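Local coordinates for 8-amino-8-demethylriboflavin N,N-dimethyltransferase (Streptomyces davawensis, PDB 4D7K), which catalyses the two S-adenosylmethionine-dependent N-methylations that turn 8-amino-8-demethylriboflavin into the antibiotic roseoflavin, the last two steps of its biosynthesis, at residues V33-L38 / R152-A157; E110-A115 / L133-P138; P129-Q132 / P138-D141; Y140-L143 / Q147-E150. All blocks are in the same frame, centred on the assembly; numbering follows the deposited sequence.

Contact 1. Residues V33-L38 / R152-A157; sequences VAKLHL and RDEFDA
Lys35 and Glu154 meet through one salt bridge, and nothing else joins residues 33-38 to residues 152-157. Lys35 NZ lies 3.1 Å from Glu154 OE2. The oxygen receives it on its syn lone pair, the side that faces the other carboxylate oxygen. The backbones stay well apart, with Lys35 CA and Glu154 CA 10.8 Å from each other. Two long side chains span that gap. The lysine chain is bent at chi2 (-60°) and again at chi3 (-68°), which turns its end toward the glutamate. The glutamate chain runs extended beyond CG and supplies the rest of the reach. The rest of the contact is loose; Lys35 CD is 4.1 Å from Glu154 OE2.

The backbone bonds are local. At the end of helix 13-35, His37 has positive phi (56°), and Leu38 N bonds Val33 O while His37 N bonds Ala34 O. This is a Schellman motif. The contact thus ties the end of a helix in the dimerisation domain to helix 149-165, in the range of the O-methyltransferase domain.

Lys35 NZ also forms salt bridges with Glu150, its strongest partner, and with Glu110, and the lysine packs on Val121 of the second subunit. Glu154 touches Thr106, has a long, weak ion pair with Arg102, and brings OE1 close to Glu110 OE2. The ammonium among three carboxylates, with some help from Arg102, would probably offset part of their mutual repulsion. The crowding may also raise the pKa of one of the acids, so that a proton could be shared there.

Contact 2. Residues E110-A115 / L133-P138; sequences EPDVLA and LRHREP
The His135 ring reaches the backbone and side chain of Asp112, and from CB outward its atoms come progressively nearer to helix 111-118. CB points toward that helix. Next along the ring, ND1 turns back to its own helix and bonds Phe131 O. CE1 sits 3.3 Å from Asp112 O, which lies at the ring edge, near its plane. NE2 is 3.5 Å from Asp112 CB and 3.8 Å from Asp112 OD1, an oxygen in the plane of the ring at its edge. The carboxylate is turned 82° from the ring. His135 CD2 is on the side that meets Phe142, 3.4 Å from Phe142 CE1 in an edge-to-face pair. The ring is also stacked on Phe131.

These residues join two short helices, 111-118 and 131-134, of the helical part of this O-methyltransferase. His135 is the first residue to leave helical geometry after helix 131-134.

Arg134, one residue earlier, lies beside Ala115. Its CD packs 3.6 Å from Ala115 CB. Farther out, Arg134 NH1 lies 3.3 Å from Ala115 O, which approaches the guanidinium obliquely. The same NH1 forms a salt bridge with Asp119, just past the end of helix 111-118.

Contact 3. Residues P129-Q132 / P138-D141; sequences PAFQ and PLYD
Leu139 places a methyl over one face of the Phe131 ring. The two side chains cross at about a right angle. Leu139 CD1 stands 4.2 Å from the ring centroid and 18° off the ring normal, a CH-pi contact. It is displaced toward the CE2 and CZ rim, and CD1 is 4.0 Å from Phe131 CE2. The CE1 side of the ring instead meets backbone, with Phe131 CE1 3.9 Å from Leu139 CA. Phe131 CG is anti to the backbone N (chi1 -171°), which carries the ring toward the start of helix 139-144.

Gln132 and Pro138 form the second pair. The glutamine chain is extended beyond CG and crosses the proline at a slant. Its NE2 ends 3.5 Å from Pro138 CB, while Gln132 CG lies 3.8 Å from Pro138 CA. Pro138 holds the N-cap position of helix 139-144.

A water joins the same two segments. It accepts from Leu139 N at 2.7 Å and from Gln132 NE2 at 3.2 Å.

The contact folds helix 131-134 back onto the start of the next helix, 139-144. Phe131 also meets Phe142 edge-to-face. Pro129 packs on Arg62 of the second subunit. The chemistry is thus mostly apolar, with one polar link. The water satisfies an N-H in the first turn of helix 139-144 and connects it to the glutamine amide.

Contact 4. Residues Y140-L143 / Q147-E150; sequences YDFL and QHKE
In Phe142 the ring leaves the backbone opposite the amide nitrogen (chi1 177°), while in His148 it leaves opposite the carbonyl carbon. These torsions swing the two rings over each other. They form a face-to-face stack, with centroids 3.7 Å apart and planes inclined by 17°. His148 ND1 stands over the centre of the phenylalanine ring, and Phe142 CZ lies over the centre of the imidazole. The tilt brings one side closer, so that Phe142 CE1 is 3.2 Å from His148 CE1. On its other face the imidazole carries Gln147 CG, also over its centre, so the ring is sandwiched.

A hydrogen bond fixes the rotation of the imidazole. His148 ND1 donates to Phe142 O at 3.1 Å, with an N-H...O angle of 142°. The bond is bent. The donor stands above the carbonyl plane, and the oxygen is tilted from the ring plane. Phe142 therefore holds the histidine twice, by its ring and by its carbonyl.

Leu143 points away from the 147-150 segment and packs on Val151 and Phe155 of helix 149-165, while its carbonyl oxygen probably accepts from Arg152.

His148 occupies the N-cap position of helix 149-165. The contact closes a short turn between the consecutive helices 139-144 and 149-165, within the range of the O-methyltransferase domain.

Contacts 2 and 3 share Pro138, and contacts 3 and 4 share Tyr140 and Asp141; the three pack as one cluster. The centres of contacts 2 and 3 are about 7 Å apart, and each lies about 11 Å from the centre of contact 4. Phe142 joins them: its CD2 is 3.6 Å from Phe131 CZ, and its ring also meets His135. Contact 1 lies about 14 Å from contact 4, centre to centre, and shares helix 149-165 with it. Through its acidic partners, Lys35 links contact 1 to contacts 2 and 4. All four lie away from the predicted S-adenosylmethionine site.

Contact 1. Residues V33-L38 / R152-A157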
loop_
_atom_site.group_PDB
_atom_site.type_symbol
_atom_site.label_atom_id
_atom_site.label_comp_id
_atom_site.label_asym_id
_atom_site.label_seq_id
_atom_site.Cartn_x
_atom_site.Cartn_y
_atom_site.Cartn_z
ATOM N N VAL A 33 8.556 -2.669 -11.312
ATOM C CA VAL A 33 8.321 -3.313 -12.600
ATOM C C VAL A 33 8.076 -2.270 -13.692
ATOM O O VAL A 33 8.633 -2.351 -14.790
ATOM C CB VAL A 33 7.122 -4.293 -12.528
ATOM C CG1 VAL A 33 6.565 -4.568 -13.918
ATOM C CG2 VAL A 33 7.527 -5.591 -11.823
ATOM N N ALA A 34 7.251 -1.279 -13.383
ATOM C CA ALA A 34 6.939 -0.238 -14.348
ATOM C C ALA A 34 8.147 0.661 -14.628
ATOM O O ALA A 34 8.387 1.029 -15.779
ATOM C CB ALA A 34 5.757 0.587 -13.866
ATOM N N LYS A 35 8.908 1.005 -13.589
ATOM C CA LYS A 35 10.066 1.892 -13.747
ATOM C C LYS A 35 11.162 1.239 -14.586
ATOM O O LYS A 35 11.929 1.921 -15.255
ATOM C CB LYS A 35 10.640 2.304 -12.386
ATOM C CG LYS A 35 9.688 3.110 -11.507
ATOM C CD LYS A 35 9.248 4.406 -12.165
ATOM C CE LYS A 35 10.404 5.384 -12.287
ATOM N NZ LYS A 35 9.922 6.702 -12.773
ATOM N N LEU A 36 11.231 -0.085 -14.544
ATOM C CA LEU A 36 12.217 -0.807 -15.326
ATOM C C LEU A 36 11.707 -1.055 -16.742
ATOM O O LEU A 36 12.403 -1.650 -17.564
ATOM C CB LEU A 36 12.572 -2.126 -14.646
ATOM C CG LEU A 36 13.455 -1.985 -13.410
ATOM C CD1 LEU A 36 13.469 -3.285 -12.635
ATOM C CD2 LEU A 36 14.862 -1.600 -13.830
ATOM N N HIS A 37 10.486 -0.595 -17.010
ATOM C CA HIS A 37 9.838 -0.749 -18.312
ATOM C C HIS A 37 9.753 -2.210 -18.745
ATOM O O HIS A 37 9.746 -2.523 -19.937
ATOM C CB HIS A 37 10.564 0.088 -19.371
ATOM C CG HIS A 37 10.357 1.563 -19.206
ATOM N ND1 HIS A 37 11.309 2.392 -18.658
ATOM C CD2 HIS A 37 9.286 2.345 -19.483
ATOM C CE1 HIS A 37 10.843 3.631 -18.625
ATOM N NE2 HIS A 37 9.620 3.627 -19.116
ATOM N N LEU A 38 9.676 -3.097 -17.761
ATOM C CA LEU A 38 9.473 -4.520 -18.009
ATOM C C LEU A 38 8.195 -4.834 -18.798
ATOM O O LEU A 38 8.226 -5.709 -19.664
ATOM C CB LEU A 38 9.472 -5.290 -16.687
ATOM C CG LEU A 38 10.842 -5.330 -16.011
ATOM C CD1 LEU A 38 10.769 -5.965 -14.636
ATOM C CD2 LEU A 38 11.829 -6.074 -16.884
ATOM N N ARG A 152 6.180 14.546 -13.661
ATOM C CA ARG A 152 5.125 15.373 -14.237
ATOM C C ARG A 152 4.264 14.586 -15.228
ATOM O O ARG A 152 3.042 14.713 -15.236
ATOM C CB ARG A 152 5.717 16.602 -14.929
ATOM C CG ARG A 152 4.686 17.434 -15.674
ATOM C CD ARG A 152 5.266 18.736 -16.201
ATOM N NE ARG A 152 6.090 18.547 -17.390
ATOM C CZ ARG A 152 7.354 18.946 -17.501
ATOM N NH1 ARG A 152 7.958 19.555 -16.489
ATOM N NH2 ARG A 152 8.016 18.731 -18.628
ATOM N N ASP A 153 4.909 13.770 -16.055
ATOM C CA ASP A 153 4.208 13.001 -17.081
ATOM C C ASP A 153 3.423 11.827 -16.499
ATOM O O ASP A 153 2.385 11.442 -17.032
ATOM C CB ASP A 153 5.198 12.493 -18.133
ATOM C CG ASP A 153 5.808 13.616 -18.948
ATOM O OD1 ASP A 153 5.249 14.733 -18.932
ATOM O OD2 ASP A 153 6.840 13.381 -19.614
ATOM N N GLU A 154 3.926 11.253 -15.413
ATOM C CA GLU A 154 3.191 10.210 -14.712
ATOM C C GLU A 154 1.978 10.798 -13.996
ATOM O O GLU A 154 0.934 10.150 -13.888
ATOM C CB GLU A 154 4.101 9.488 -13.722
ATOM C CG GLU A 154 5.151 8.623 -14.396
ATOM C CD GLU A 154 6.210 8.149 -13.431
ATOM O OE1 GLU A 154 6.124 8.518 -12.241
ATOM O OE2 GLU A 154 7.126 7.415 -13.862
ATOM N N PHE A 155 2.123 12.030 -13.515
ATOM C CA PHE A 155 1.032 12.723 -12.840
ATOM C C PHE A 155 -0.117 12.999 -13.805
ATOM O O PHE A 155 -1.279 12.754 -13.488
ATOM C CB PHE A 155 1.515 14.042 -12.219
ATOM C CG PHE A 155 0.410 14.844 -11.589
ATOM C CD1 PHE A 155 -0.102 14.487 -10.350
ATOM C CD2 PHE A 155 -0.136 15.939 -12.244
ATOM C CE1 PHE A 155 -1.128 15.212 -9.772
ATOM C CE2 PHE A 155 -1.160 16.670 -11.670
ATOM C CZ PHE A 155 -1.656 16.304 -10.430
ATOM N N ASP A 156 0.215 13.520 -14.982
ATOM C CA ASP A 156 -0.795 13.852 -15.981
ATOM C C ASP A 156 -1.528 12.597 -16.464
ATOM O O ASP A 156 -2.743 12.618 -16.671
ATOM C CB ASP A 156 -0.156 14.582 -17.160
ATOM C CG ASP A 156 0.416 15.940 -16.773
ATOM O OD1 ASP A 156 -0.222 16.666 -15.978
ATOM O OD2 ASP A 156 1.510 16.285 -17.270
ATOM N N ALA A 157 -0.784 11.510 -16.636
ATOM C CA ALA A 157 -1.376 10.235 -17.017
ATOM C C ALA A 157 -2.313 9.743 -15.920
ATOM O O ALA A 157 -3.408 9.267 -16.204
ATOM C CB ALA A 157 -0.297 9.206 -17.294
#

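Contact 2. Residues E110-A115 / L133-P138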
loop_
_atom_site.group_PDB
_atom_site.type_symbol
_atom_site.label_atom_id
_atom_site.label_comp_id
_atom_site.label_asym_id
_atom_site.label_seq_id
_atom_site.Cartn_x
_atom_site.Cartn_y
_atom_site.Cartn_z
ATOM N N GLU A 110 6.566 7.326 -6.263
ATOM C CA GLU A 110 7.802 8.058 -6.478
ATOM C C GLU A 110 8.325 8.534 -5.127
ATOM O O GLU A 110 7.535 8.892 -4.252
ATOM C CB GLU A 110 7.584 9.237 -7.431
ATOM C CG GLU A 110 7.255 8.843 -8.872
ATOM C CD GLU A 110 8.448 8.275 -9.620
ATOM O OE1 GLU A 110 9.556 8.232 -9.048
ATOM O OE2 GLU A 110 8.281 7.872 -10.790
ATOM N N PRO A 111 9.656 8.521 -4.947
ATOM C CA PRO A 111 10.293 8.881 -3.674
ATOM C C PRO A 111 9.846 10.239 -3.134
ATOM O O PRO A 111 9.516 10.338 -1.954
ATOM C CB PRO A 111 11.791 8.897 -4.018
ATOM C CG PRO A 111 11.857 8.947 -5.518
ATOM C CD PRO A 111 10.654 8.187 -5.976
ATOM N N ASP A 112 9.826 11.260 -3.985
ATOM C CA ASP A 112 9.406 12.593 -3.563
ATOM C C ASP A 112 7.935 12.623 -3.150
ATOM O O ASP A 112 7.551 13.375 -2.255
ATOM C CB ASP A 112 9.654 13.610 -4.680
ATOM C CG ASP A 112 11.123 13.743 -5.029
ATOM O OD1 ASP A 112 11.969 13.536 -4.132
ATOM O OD2 ASP A 112 11.433 14.057 -6.199
ATOM N N VAL A 113 7.118 11.806 -3.807
ATOM C CA VAL A 113 5.690 11.728 -3.503
ATOM C C VAL A 113 5.439 10.830 -2.297
ATOM O O VAL A 113 4.638 11.153 -1.416
ATOM C CB VAL A 113 4.888 11.197 -4.713
ATOM C CG1 VAL A 113 3.403 11.122 -4.388
ATOM C CG2 VAL A 113 5.132 12.073 -5.935
ATOM N N LEU A 114 6.132 9.699 -2.261
ATOM C CA LEU A 114 6.011 8.761 -1.154
ATOM C C LEU A 114 6.439 9.412 0.162
ATOM O O LEU A 114 5.837 9.174 1.209
ATOM C CB LEU A 114 6.853 7.518 -1.430
ATOM C CG LEU A 114 6.464 6.217 -0.737
ATOM C CD1 LEU A 114 5.117 5.715 -1.245
ATOM C CD2 LEU A 114 7.550 5.185 -0.970
ATOM N N ALA A 115 7.477 10.239 0.096
ATOM C CA ALA A 115 7.980 10.941 1.272
ATOM C C ALA A 115 6.958 11.933 1.827
ATOM O O ALA A 115 6.965 12.241 3.018
ATOM C CB ALA A 115 9.271 11.654 0.942
ATOM N N LEU A 133 6.158 20.468 2.997
ATOM C CA LEU A 133 7.028 20.394 4.166
ATOM C C LEU A 133 8.415 19.896 3.775
ATOM O O LEU A 133 9.422 20.372 4.296
ATOM C CB LEU A 133 6.426 19.483 5.241
ATOM C CG LEU A 133 5.277 20.049 6.079
ATOM C CD1 LEU A 133 4.845 19.045 7.130
ATOM C CD2 LEU A 133 5.678 21.360 6.735
ATOM N N ARG A 134 8.461 18.937 2.857
ATOM C CA ARG A 134 9.725 18.353 2.421
ATOM C C ARG A 134 10.256 19.066 1.181
ATOM O O ARG A 134 11.453 19.026 0.892
ATOM C CB ARG A 134 9.556 16.852 2.156
ATOM C CG ARG A 134 10.811 16.156 1.636
ATOM C CD ARG A 134 10.887 14.702 2.071
ATOM N NE ARG A 134 11.303 14.578 3.465
ATOM C CZ ARG A 134 10.466 14.431 4.485
ATOM N NH1 ARG A 134 9.159 14.379 4.266
ATOM N NH2 ARG A 134 10.935 14.329 5.722
ATOM N N HIS A 135 9.366 19.734 0.456
ATOM C CA HIS A 135 9.772 20.502 -0.715
ATOM C C HIS A 135 9.509 21.995 -0.516
ATOM O O HIS A 135 8.560 22.388 0.152
ATOM C CB HIS A 135 9.052 19.984 -1.960
ATOM C CG HIS A 135 9.284 18.528 -2.228
ATOM N ND1 HIS A 135 8.502 17.535 -1.684
ATOM C CD2 HIS A 135 10.226 17.900 -2.971
ATOM C CE1 HIS A 135 8.940 16.358 -2.085
ATOM N NE2 HIS A 135 9.986 16.547 -2.869
ATOM N N ARG A 136 10.362 22.826 -1.101
ATOM C CA ARG A 136 10.273 24.270 -0.917
ATOM C C ARG A 136 9.151 24.895 -1.748
ATOM O O ARG A 136 8.776 26.046 -1.533
ATOM C CB ARG A 136 11.611 24.913 -1.271
ATOM C CG ARG A 136 12.801 24.200 -0.648
ATOM C CD ARG A 136 14.099 24.541 -1.365
ATOM N NE ARG A 136 14.397 25.969 -1.328
ATOM C CZ ARG A 136 15.508 26.510 -1.818
ATOM N NH1 ARG A 136 16.427 25.738 -2.382
ATOM N NH2 ARG A 136 15.702 27.820 -1.743
ATOM N N GLU A 137 8.623 24.129 -2.698
ATOM C CA GLU A 137 7.581 24.611 -3.601
ATOM C C GLU A 137 6.310 23.774 -3.490
ATOM O O GLU A 137 6.366 22.612 -3.097
ATOM C CB GLU A 137 8.079 24.585 -5.046
ATOM C CG GLU A 137 9.329 25.400 -5.302
ATOM C CD GLU A 137 9.962 25.065 -6.634
ATOM O OE1 GLU A 137 9.819 23.905 -7.077
ATOM O OE2 GLU A 137 10.597 25.957 -7.237
ATOM N N PRO A 138 5.156 24.364 -3.844
ATOM C CA PRO A 138 3.929 23.573 -3.983
ATOM C C PRO A 138 4.031 22.598 -5.155
ATOM O O PRO A 138 4.937 22.730 -5.981
ATOM C CB PRO A 138 2.847 24.631 -4.229
ATOM C CG PRO A 138 3.580 25.823 -4.735
ATOM C CD PRO A 138 4.917 25.801 -4.057
#

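Contact 3. Residues P129-Q132 / P138-D141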
loop_
_atom_site.group_PDB
_atom_site.type_symbol
_atom_site.label_atom_id
_atom_site.label_comp_id
_atom_site.label_asym_id
_atom_site.label_seq_id
_atom_site.Cartn_x
_atom_site.Cartn_y
_atom_site.Cartn_z
ATOM N N PRO A 129 0.276 21.559 3.968
ATOM C CA PRO A 129 0.256 20.375 3.102
ATOM C C PRO A 129 1.583 19.630 3.183
ATOM O O PRO A 129 2.642 20.263 3.170
ATOM C CB PRO A 129 0.023 20.955 1.698
ATOM C CG PRO A 129 -0.148 22.464 1.887
ATOM C CD PRO A 129 -0.382 22.713 3.337
ATOM N N ALA A 130 1.518 18.307 3.285
ATOM C CA ALA A 130 2.698 17.494 3.559
ATOM C C ALA A 130 3.794 17.651 2.505
ATOM O O ALA A 130 4.978 17.701 2.845
ATOM C CB ALA A 130 2.300 16.039 3.683
ATOM N N PHE A 131 3.399 17.739 1.239
ATOM C CA PHE A 131 4.360 17.859 0.149
ATOM C C PHE A 131 5.220 19.111 0.306
ATOM O O PHE A 131 6.413 19.097 0.003
ATOM C CB PHE A 131 3.642 17.877 -1.206
ATOM C CG PHE A 131 4.572 17.790 -2.391
ATOM C CD1 PHE A 131 5.174 18.928 -2.908
ATOM C CD2 PHE A 131 4.836 16.569 -2.989
ATOM C CE1 PHE A 131 6.030 18.849 -3.995
ATOM C CE2 PHE A 131 5.685 16.480 -4.076
ATOM C CZ PHE A 131 6.287 17.623 -4.583
ATOM N N GLN A 132 4.615 20.186 0.799
ATOM C CA GLN A 132 5.322 21.456 0.933
ATOM C C GLN A 132 6.209 21.509 2.174
ATOM O O GLN A 132 6.927 22.485 2.386
ATOM C CB GLN A 132 4.327 22.616 0.958
ATOM C CG GLN A 132 3.465 22.712 -0.288
ATOM C CD GLN A 132 2.519 23.895 -0.252
ATOM O OE1 GLN A 132 2.727 24.849 0.501
ATOM N NE2 GLN A 132 1.468 23.836 -1.062
ATOM N N PRO A 138 5.156 24.364 -3.844
ATOM C CA PRO A 138 3.929 23.573 -3.983
ATOM C C PRO A 138 4.031 22.598 -5.155
ATOM O O PRO A 138 4.937 22.730 -5.981
ATOM C CB PRO A 138 2.847 24.631 -4.229
ATOM C CG PRO A 138 3.580 25.823 -4.735
ATOM C CD PRO A 138 4.917 25.801 -4.057
ATOM N N LEU A 139 3.106 21.643 -5.220
ATOM C CA LEU A 139 3.182 20.523 -6.158
ATOM C C LEU A 139 3.350 20.937 -7.618
ATOM O O LEU A 139 4.212 20.410 -8.319
ATOM C CB LEU A 139 1.933 19.648 -6.025
ATOM C CG LEU A 139 1.815 18.484 -7.014
ATOM C CD1 LEU A 139 2.918 17.449 -6.807
ATOM C CD2 LEU A 139 0.445 17.841 -6.920
ATOM N N TYR A 140 2.528 21.875 -8.074
ATOM C CA TYR A 140 2.526 22.257 -9.481
ATOM C C TYR A 140 3.806 22.990 -9.884
ATOM O O TYR A 140 4.343 22.753 -10.967
ATOM C CB TYR A 140 1.298 23.112 -9.790
ATOM C CG TYR A 140 0.007 22.477 -9.323
ATOM C CD1 TYR A 140 -0.598 21.465 -10.059
ATOM C CD2 TYR A 140 -0.602 22.879 -8.139
ATOM C CE1 TYR A 140 -1.775 20.875 -9.634
ATOM C CE2 TYR A 140 -1.783 22.295 -7.706
ATOM C CZ TYR A 140 -2.364 21.295 -8.457
ATOM O OH TYR A 140 -3.536 20.714 -8.030
ATOM N N ASP A 141 4.296 23.870 -9.015
ATOM C CA ASP A 141 5.570 24.546 -9.249
ATOM C C ASP A 141 6.696 23.523 -9.336
ATOM O O ASP A 141 7.609 23.649 -10.152
ATOM C CB ASP A 141 5.873 25.555 -8.138
ATOM C CG ASP A 141 4.988 26.784 -8.199
ATOM O OD1 ASP A 141 3.897 26.715 -8.802
ATOM O OD2 ASP A 141 5.387 27.825 -7.634
HETATM O O HOH W 1 1.243 21.557 -3.272
#

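Contact 4. Residues Y140-L143 / Q147-E150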
loop_
_atom_site.group_PDB
_atom_site.type_symbol
_atom_site.label_atom_id
_atom_site.label_comp_id
_atom_site.label_asym_id
_atom_site.label_seq_id
_atom_site.Cartn_x
_atom_site.Cartn_y
_atom_site.Cartn_z
ATOM N N TYR A 140 2.528 21.875 -8.074
ATOM C CA TYR A 140 2.526 22.257 -9.481
ATOM C C TYR A 140 3.806 22.990 -9.884
ATOM O O TYR A 140 4.343 22.753 -10.967
ATOM C CB TYR A 140 1.298 23.112 -9.790
ATOM C CG TYR A 140 0.007 22.477 -9.323
ATOM C CD1 TYR A 140 -0.598 21.465 -10.059
ATOM C CD2 TYR A 140 -0.602 22.879 -8.139
ATOM C CE1 TYR A 140 -1.775 20.875 -9.634
ATOM C CE2 TYR A 140 -1.783 22.295 -7.706
ATOM C CZ TYR A 140 -2.364 21.295 -8.457
ATOM O OH TYR A 140 -3.536 20.714 -8.030
ATOM N N ASP A 141 4.296 23.870 -9.015
ATOM C CA ASP A 141 5.570 24.546 -9.249
ATOM C C ASP A 141 6.696 23.523 -9.336
ATOM O O ASP A 141 7.609 23.649 -10.152
ATOM C CB ASP A 141 5.873 25.555 -8.138
ATOM C CG ASP A 141 4.988 26.784 -8.199
ATOM O OD1 ASP A 141 3.897 26.715 -8.802
ATOM O OD2 ASP A 141 5.387 27.825 -7.634
ATOM N N PHE A 142 6.618 22.511 -8.478
ATOM C CA PHE A 142 7.595 21.430 -8.444
ATOM C C PHE A 142 7.598 20.650 -9.753
ATOM O O PHE A 142 8.648 20.402 -10.341
ATOM C CB PHE A 142 7.295 20.496 -7.268
ATOM C CG PHE A 142 8.211 19.309 -7.175
ATOM C CD1 PHE A 142 9.386 19.383 -6.445
ATOM C CD2 PHE A 142 7.889 18.114 -7.797
ATOM C CE1 PHE A 142 10.223 18.292 -6.346
ATOM C CE2 PHE A 142 8.724 17.021 -7.707
ATOM C CZ PHE A 142 9.892 17.108 -6.981
ATOM N N LEU A 143 6.408 20.261 -10.198
ATOM C CA LEU A 143 6.258 19.456 -11.400
ATOM C C LEU A 143 6.635 20.232 -12.658
ATOM O O LEU A 143 7.042 19.642 -13.657
ATOM C CB LEU A 143 4.822 18.941 -11.512
ATOM C CG LEU A 143 4.400 17.936 -10.440
ATOM C CD1 LEU A 143 2.921 17.622 -10.554
ATOM C CD2 LEU A 143 5.233 16.667 -10.545
ATOM N N GLN A 147 13.594 19.231 -14.428
ATOM C CA GLN A 147 14.241 18.113 -13.742
ATOM C C GLN A 147 13.234 17.118 -13.165
ATOM O O GLN A 147 13.616 16.048 -12.683
ATOM C CB GLN A 147 15.154 18.625 -12.624
ATOM C CG GLN A 147 14.434 19.416 -11.546
ATOM C CD GLN A 147 15.376 19.929 -10.472
ATOM O OE1 GLN A 147 15.037 20.839 -9.713
ATOM N NE2 GLN A 147 16.567 19.344 -10.402
ATOM N N HIS A 148 11.953 17.471 -13.213
ATOM C CA HIS A 148 10.904 16.603 -12.690
ATOM C C HIS A 148 9.873 16.263 -13.759
ATOM O O HIS A 148 8.713 15.990 -13.447
ATOM C CB HIS A 148 10.216 17.259 -11.492
ATOM C CG HIS A 148 11.148 17.602 -10.374
ATOM N ND1 HIS A 148 11.244 18.872 -9.848
ATOM C CD2 HIS A 148 12.026 16.839 -9.679
ATOM C CE1 HIS A 148 12.143 18.880 -8.880
ATOM N NE2 HIS A 148 12.629 17.659 -8.754
ATOM N N LYS A 149 10.300 16.280 -15.019
ATOM C CA LYS A 149 9.414 15.960 -16.135
ATOM C C LYS A 149 8.880 14.528 -16.063
ATOM O O LYS A 149 7.713 14.275 -16.375
ATOM C CB LYS A 149 10.137 16.179 -17.468
ATOM C CG LYS A 149 9.367 15.642 -18.659
ATOM C CD LYS A 149 9.975 16.071 -19.976
ATOM C CE LYS A 149 9.217 15.441 -21.127
ATOM N NZ LYS A 149 9.178 13.961 -20.981
ATOM N N GLU A 150 9.735 13.597 -15.649
ATOM C CA GLU A 150 9.363 12.185 -15.564
ATOM C C GLU A 150 8.173 11.961 -14.627
ATOM O O GLU A 150 7.277 11.164 -14.922
ATOM C CB GLU A 150 10.564 11.358 -15.102
ATOM C CG GLU A 150 10.307 9.871 -14.973
ATOM C CD GLU A 150 11.591 9.088 -14.753
ATOM O OE1 GLU A 150 12.675 9.601 -15.111
ATOM O OE2 GLU A 150 11.519 7.961 -14.220
#